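Local coordinates for protein Bd3459 (Bdellovibrio bacteriovorus, PDB 5CEC) that is a predatory endopeptidase of the S13 family, probably acting on cell-wall peptides, and is bound by the ankyrin-repeat immunity protein Bd3460, at residues A151-K163 / Q250-N262. The protein carries 1 engineered substitution. Sequence-based numbering, arbitrary orientation.
Sequences AEEKPMIGGTTPK and QSNNYIADNLYWN. With SO4 (sulfate ion), chain C; SO4 (sulfate ion), chain H.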
loop_
_atom_site.group_PDB
_atom_site.type_symbol
_atom_site.label_atom_id
_atom_site.label_comp_id
_atom_site.label_asym_id
_atom_site.label_seq_id
_atom_site.Cartn_x
_atom_site.Cartn_y
_atom_site.Cartn_z
ATOM N N ALA A 151 -10.425 9.284 2.401
ATOM C CA ALA A 151 -9.839 8.790 1.129
ATOM C C ALA A 151 -8.436 8.195 1.261
ATOM O O ALA A 151 -8.092 7.300 0.514
ATOM C CB ALA A 151 -9.810 9.920 0.126
ATOM N N GLU A 152 -7.604 8.778 2.129
ATOM C CA GLU A 152 -6.238 8.339 2.375
ATOM C C GLU A 152 -6.001 7.612 3.660
ATOM O O GLU A 152 -4.843 7.491 4.074
ATOM C CB GLU A 152 -5.357 9.567 2.601
ATOM C CG GLU A 152 -5.299 10.505 1.519
ATOM C CD GLU A 152 -4.176 11.479 1.719
ATOM O OE1 GLU A 152 -3.047 11.100 1.443
ATOM O OE2 GLU A 152 -4.478 12.613 2.070
ATOM N N GLU A 153 -7.060 7.145 4.295
ATOM C CA GLU A 153 -6.977 6.605 5.638
ATOM C C GLU A 153 -7.699 5.276 5.719
ATOM O O GLU A 153 -8.480 4.922 4.864
ATOM C CB GLU A 153 -7.548 7.637 6.633
ATOM C CG GLU A 153 -6.698 8.890 6.730
ATOM C CD GLU A 153 -7.421 10.056 7.373
ATOM O OE1 GLU A 153 -8.001 9.891 8.476
ATOM O OE2 GLU A 153 -7.399 11.141 6.776
ATOM N N LYS A 154 -7.437 4.548 6.780
ATOM C CA LYS A 154 -8.096 3.296 7.059
ATOM C C LYS A 154 -9.483 3.640 7.557
ATOM O O LYS A 154 -9.621 4.619 8.317
ATOM C CB LYS A 154 -7.344 2.542 8.148
ATOM C CG LYS A 154 -5.924 2.258 7.753
ATOM C CD LYS A 154 -5.224 1.420 8.759
ATOM C CE LYS A 154 -3.855 1.126 8.215
ATOM N NZ LYS A 154 -3.051 0.399 9.204
ATOM N N PRO A 155 -10.518 2.901 7.167
ATOM C CA PRO A 155 -10.476 1.649 6.410
ATOM C C PRO A 155 -10.656 1.780 4.901
ATOM O O PRO A 155 -10.831 0.762 4.224
ATOM C CB PRO A 155 -11.669 0.892 6.995
ATOM C CG PRO A 155 -12.655 1.966 7.264
ATOM C CD PRO A 155 -11.862 3.151 7.714
ATOM N N MET A 156 -10.616 2.989 4.335
ATOM C CA MET A 156 -10.847 3.126 2.903
ATOM C C MET A 156 -9.679 2.631 2.064
ATOM O O MET A 156 -9.873 2.217 0.918
ATOM C CB MET A 156 -11.143 4.575 2.528
ATOM C CG MET A 156 -12.376 5.127 3.194
ATOM S SD MET A 156 -12.999 6.556 2.276
ATOM C CE MET A 156 -13.953 5.692 1.064
ATOM N N ILE A 157 -8.470 2.705 2.594
ATOM C CA ILE A 157 -7.288 2.220 1.875
ATOM C C ILE A 157 -7.522 0.769 1.415
ATOM O O ILE A 157 -7.291 0.416 0.252
ATOM C CB ILE A 157 -6.005 2.303 2.746
ATOM C CG1 ILE A 157 -5.581 3.764 2.977
ATOM C CG2 ILE A 157 -4.853 1.521 2.114
ATOM C CD1 ILE A 157 -4.661 3.966 4.153
ATOM N N GLY A 158 -8.000 -0.061 2.331
ATOM C CA GLY A 158 -8.137 -1.497 2.046
ATOM C C GLY A 158 -9.564 -1.982 1.900
ATOM O O GLY A 158 -9.791 -3.191 1.771
ATOM N N GLY A 159 -10.525 -1.063 1.922
ATOM C CA GLY A 159 -11.935 -1.415 1.939
ATOM C C GLY A 159 -12.564 -1.476 0.578
ATOM O O GLY A 159 -11.911 -1.283 -0.453
ATOM N N THR A 160 -13.859 -1.771 0.580
ATOM C CA THR A 160 -14.654 -1.784 -0.639
ATOM C C THR A 160 -15.022 -0.332 -0.901
ATOM O O THR A 160 -15.722 0.282 -0.117
ATOM C CB THR A 160 -15.920 -2.644 -0.473
ATOM O OG1 THR A 160 -15.513 -3.997 -0.268
ATOM C CG2 THR A 160 -16.787 -2.545 -1.710
ATOM N N THR A 161 -14.556 0.199 -2.019
ATOM C CA THR A 161 -14.808 1.584 -2.374
ATOM C C THR A 161 -16.299 1.754 -2.658
ATOM O O THR A 161 -16.867 1.002 -3.465
ATOM C CB THR A 161 -13.983 1.969 -3.602
ATOM O OG1 THR A 161 -12.600 1.677 -3.321
ATOM C CG2 THR A 161 -14.162 3.402 -3.971
ATOM N N PRO A 162 -16.935 2.757 -2.035
ATOM C CA PRO A 162 -18.338 2.948 -2.325
ATOM C C PRO A 162 -18.558 3.196 -3.803
ATOM O O PRO A 162 -17.861 3.999 -4.416
ATOM C CB PRO A 162 -18.722 4.148 -1.473
ATOM C CG PRO A 162 -17.735 4.169 -0.383
ATOM C CD PRO A 162 -16.467 3.659 -0.970
ATOM N N LYS A 163 -19.496 2.466 -4.377
ATOM C CA LYS A 163 -19.855 2.588 -5.776
ATOM C C LYS A 163 -21.300 3.113 -5.811
ATOM O O LYS A 163 -22.240 2.396 -5.472
ATOM C CB LYS A 163 -19.700 1.238 -6.475
ATOM C CG LYS A 163 -19.925 1.298 -7.979
ATOM C CD LYS A 163 -19.409 0.043 -8.677
ATOM C CE LYS A 163 -19.716 0.042 -10.169
ATOM N NZ LYS A 163 -19.420 1.355 -10.826
ATOM N N GLN A 250 0.438 3.163 -0.600
ATOM C CA GLN A 250 -0.544 2.701 0.394
ATOM C C GLN A 250 -1.251 1.425 -0.039
ATOM O O GLN A 250 -1.771 0.711 0.794
ATOM C CB GLN A 250 -1.625 3.757 0.572
ATOM C CG GLN A 250 -1.181 5.076 1.149
ATOM C CD GLN A 250 -2.378 5.911 1.453
ATOM O OE1 GLN A 250 -3.218 6.173 0.583
ATOM N NE2 GLN A 250 -2.483 6.347 2.695
ATOM N N SER A 251 -1.337 1.185 -1.347
ATOM C CA SER A 251 -2.271 0.235 -1.951
ATOM C C SER A 251 -3.710 0.748 -1.755
ATOM O O SER A 251 -4.598 0.058 -1.265
ATOM C CB SER A 251 -2.101 -1.174 -1.436
ATOM O OG SER A 251 -2.650 -2.061 -2.408
ATOM N N ASN A 252 -3.951 1.979 -2.177
ATOM C CA ASN A 252 -5.181 2.689 -1.852
ATOM C C ASN A 252 -6.322 2.314 -2.814
ATOM O O ASN A 252 -6.319 2.735 -3.977
ATOM C CB ASN A 252 -4.933 4.210 -1.874
ATOM C CG ASN A 252 -6.099 4.975 -1.373
ATOM O OD1 ASN A 252 -7.237 4.729 -1.800
ATOM N ND2 ASN A 252 -5.846 5.888 -0.459
ATOM N N ASN A 253 -7.291 1.555 -2.310
ATOM C CA ASN A 253 -8.416 1.107 -3.139
ATOM C C ASN A 253 -9.277 2.266 -3.633
ATOM O O ASN A 253 -9.780 2.214 -4.764
ATOM C CB ASN A 253 -9.282 0.133 -2.373
ATOM C CG ASN A 253 -8.607 -1.183 -2.138
ATOM O OD1 ASN A 253 -7.521 -1.478 -2.629
ATOM N ND2 ASN A 253 -9.272 -2.003 -1.346
ATOM N N TYR A 254 -9.491 3.265 -2.779
ATOM C CA TYR A 254 -10.344 4.389 -3.146
ATOM C C TYR A 254 -9.813 5.115 -4.360
ATOM O O TYR A 254 -10.579 5.413 -5.327
ATOM C CB TYR A 254 -10.526 5.389 -1.964
ATOM C CG TYR A 254 -11.322 6.608 -2.328
ATOM C CD1 TYR A 254 -12.711 6.638 -2.225
ATOM C CD2 TYR A 254 -10.697 7.748 -2.833
ATOM C CE1 TYR A 254 -13.443 7.748 -2.585
ATOM C CE2 TYR A 254 -11.437 8.865 -3.180
ATOM C CZ TYR A 254 -12.804 8.877 -3.066
ATOM O OH TYR A 254 -13.537 9.957 -3.453
ATOM N N ILE A 255 -8.511 5.408 -4.331
ATOM C CA ILE A 255 -7.921 6.115 -5.465
ATOM C C ILE A 255 -8.023 5.249 -6.730
ATOM O O ILE A 255 -8.391 5.729 -7.811
ATOM C CB ILE A 255 -6.461 6.543 -5.227
ATOM C CG1 ILE A 255 -6.335 7.443 -3.986
ATOM C CG2 ILE A 255 -5.870 7.256 -6.433
ATOM C CD1 ILE A 255 -4.904 7.718 -3.562
ATOM N N ALA A 256 -7.657 3.976 -6.590
ATOM C CA ALA A 256 -7.590 3.101 -7.772
ATOM C C ALA A 256 -8.983 2.925 -8.386
ATOM O O ALA A 256 -9.132 2.966 -9.621
ATOM C CB ALA A 256 -7.012 1.751 -7.390
ATOM N N ASP A 257 -9.978 2.657 -7.551
ATOM C CA ASP A 257 -11.324 2.401 -8.057
ATOM C C ASP A 257 -11.904 3.654 -8.705
ATOM O O ASP A 257 -12.537 3.580 -9.747
ATOM C CB ASP A 257 -12.240 1.839 -6.954
ATOM C CG ASP A 257 -11.886 0.429 -6.582
ATOM O OD1 ASP A 257 -11.539 -0.352 -7.500
ATOM O OD2 ASP A 257 -12.008 0.078 -5.399
ATOM N N ASN A 258 -11.631 4.827 -8.124
ATOM C CA ASN A 258 -12.133 6.037 -8.708
ATOM C C ASN A 258 -11.444 6.413 -10.011
ATOM O O ASN A 258 -12.098 6.922 -10.895
ATOM C CB ASN A 258 -12.153 7.189 -7.693
ATOM C CG ASN A 258 -13.387 7.119 -6.819
ATOM O OD1 ASN A 258 -14.466 7.508 -7.261
ATOM N ND2 ASN A 258 -13.257 6.523 -5.634
ATOM N N LEU A 259 -10.139 6.166 -10.112
ATOM C CA LEU A 259 -9.472 6.381 -11.390
ATOM C C LEU A 259 -10.119 5.492 -12.460
ATOM O O LEU A 259 -10.382 5.946 -13.561
ATOM C CB LEU A 259 -7.983 6.101 -11.307
ATOM C CG LEU A 259 -7.130 7.182 -10.651
ATOM C CD1 LEU A 259 -5.748 6.674 -10.384
ATOM C CD2 LEU A 259 -7.090 8.467 -11.486
ATOM N N TYR A 260 -10.340 4.213 -12.137
ATOM C CA TYR A 260 -10.899 3.251 -13.097
ATOM C C TYR A 260 -12.282 3.668 -13.531
ATOM O O TYR A 260 -12.601 3.635 -14.732
ATOM C CB TYR A 260 -10.880 1.898 -12.434
ATOM C CG TYR A 260 -11.345 0.704 -13.192
ATOM C CD1 TYR A 260 -12.670 0.287 -13.124
ATOM C CD2 TYR A 260 -10.455 -0.065 -13.919
ATOM C CE1 TYR A 260 -13.094 -0.865 -13.754
ATOM C CE2 TYR A 260 -10.879 -1.217 -14.583
ATOM C CZ TYR A 260 -12.188 -1.609 -14.497
ATOM O OH TYR A 260 -12.549 -2.764 -15.126
ATOM N N TRP A 261 -13.120 4.110 -12.600
ATOM C CA TRP A 261 -14.444 4.589 -12.967
ATOM C C TRP A 261 -14.387 5.888 -13.755
ATOM O O TRP A 261 -15.100 6.056 -14.751
ATOM C CB TRP A 261 -15.318 4.771 -11.732
ATOM C CG TRP A 261 -15.584 3.512 -10.988
ATOM C CD1 TRP A 261 -15.714 2.244 -11.490
ATOM C CD2 TRP A 261 -15.755 3.393 -9.571
ATOM N NE1 TRP A 261 -15.984 1.354 -10.472
ATOM C CE2 TRP A 261 -15.975 2.032 -9.284
ATOM C CE3 TRP A 261 -15.728 4.303 -8.507
ATOM C CZ2 TRP A 261 -16.188 1.577 -7.987
ATOM C CZ3 TRP A 261 -15.908 3.821 -7.207
ATOM C CH2 TRP A 261 -16.147 2.481 -6.973
ATOM N N ASN A 262 -13.512 6.798 -13.345
ATOM C CA ASN A 262 -13.334 8.054 -14.080
ATOM C C ASN A 262 -13.011 7.834 -15.554
ATOM O O ASN A 262 -13.451 8.609 -16.375
ATOM C CB ASN A 262 -12.181 8.894 -13.504
ATOM C CG ASN A 262 -12.509 9.591 -12.197
ATOM O OD1 ASN A 262 -13.637 9.540 -11.686
ATOM N ND2 ASN A 262 -11.509 10.272 -11.674
HETATM S S SO4 C . -1.574 -4.809 -0.420
HETATM O O1 SO4 C . -1.547 -4.285 0.977
HETATM O O2 SO4 C . -1.317 -6.256 -0.489
HETATM O O3 SO4 C . -2.919 -4.389 -1.048
HETATM O O4 SO4 C . -0.580 -4.088 -1.230
HETATM S S SO4 H . -2.657 3.001 12.124
HETATM O O1 SO4 H . -1.601 3.946 12.598
HETATM O O2 SO4 H . -2.060 1.695 11.729
HETATM O O3 SO4 H . -3.639 2.799 13.194
HETATM O O4 SO4 H . -3.312 3.673 10.961
HETATM O O HOH W 1 -13.352 -1.716 -3.954
HETATM O O HOH W 2 -16.254 6.122 -3.948
#
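Asn252 has CG anti to the backbone N (chi1 -172°), which turns its amide to loop 151-163. Asn253 has CG anti to its carbonyl carbon (chi1 -70°) and meets the loop further along. They follow Ser251 in a sequence consistent with the SxN motif of penicillin-binding enzymes. Ser251 OG donates to a sulfate, probably from the crystallisation liquor, that is also hydrogen-bonded to Ser70 OG at the presumed active site. Asn252 is the N-cap of helix 253-262: its OD1 accepts from Ile255 N. Its ND2 donates to Ala151 O at 2.8 Å, in the carbonyl plane on a lone pair, and also to Gln250 OE1. Gln250 NE2 reaches Glu152 O from above the carbonyl plane. Asn253 N bonds Ile157 O, and Asn253 ND2 bonds Gly159 O at 2.9 Å, nearly straight at 173°. Lys73 donates to Asn253 OD1, so both ends of this amide are held. One turn into the helix, Asp257 OD2 accepts from Thr161 OG1 of the loop through its anti lone pair, 2.7 Å away. A water links Thr161 N to the same oxygen. Met156 lies alongside Tyr254 in an oblique Met-aromatic contact. Lys163 NZ makes a cation-pi contact over the Trp261 face, 3.8 Å from the five-membered ring centroid.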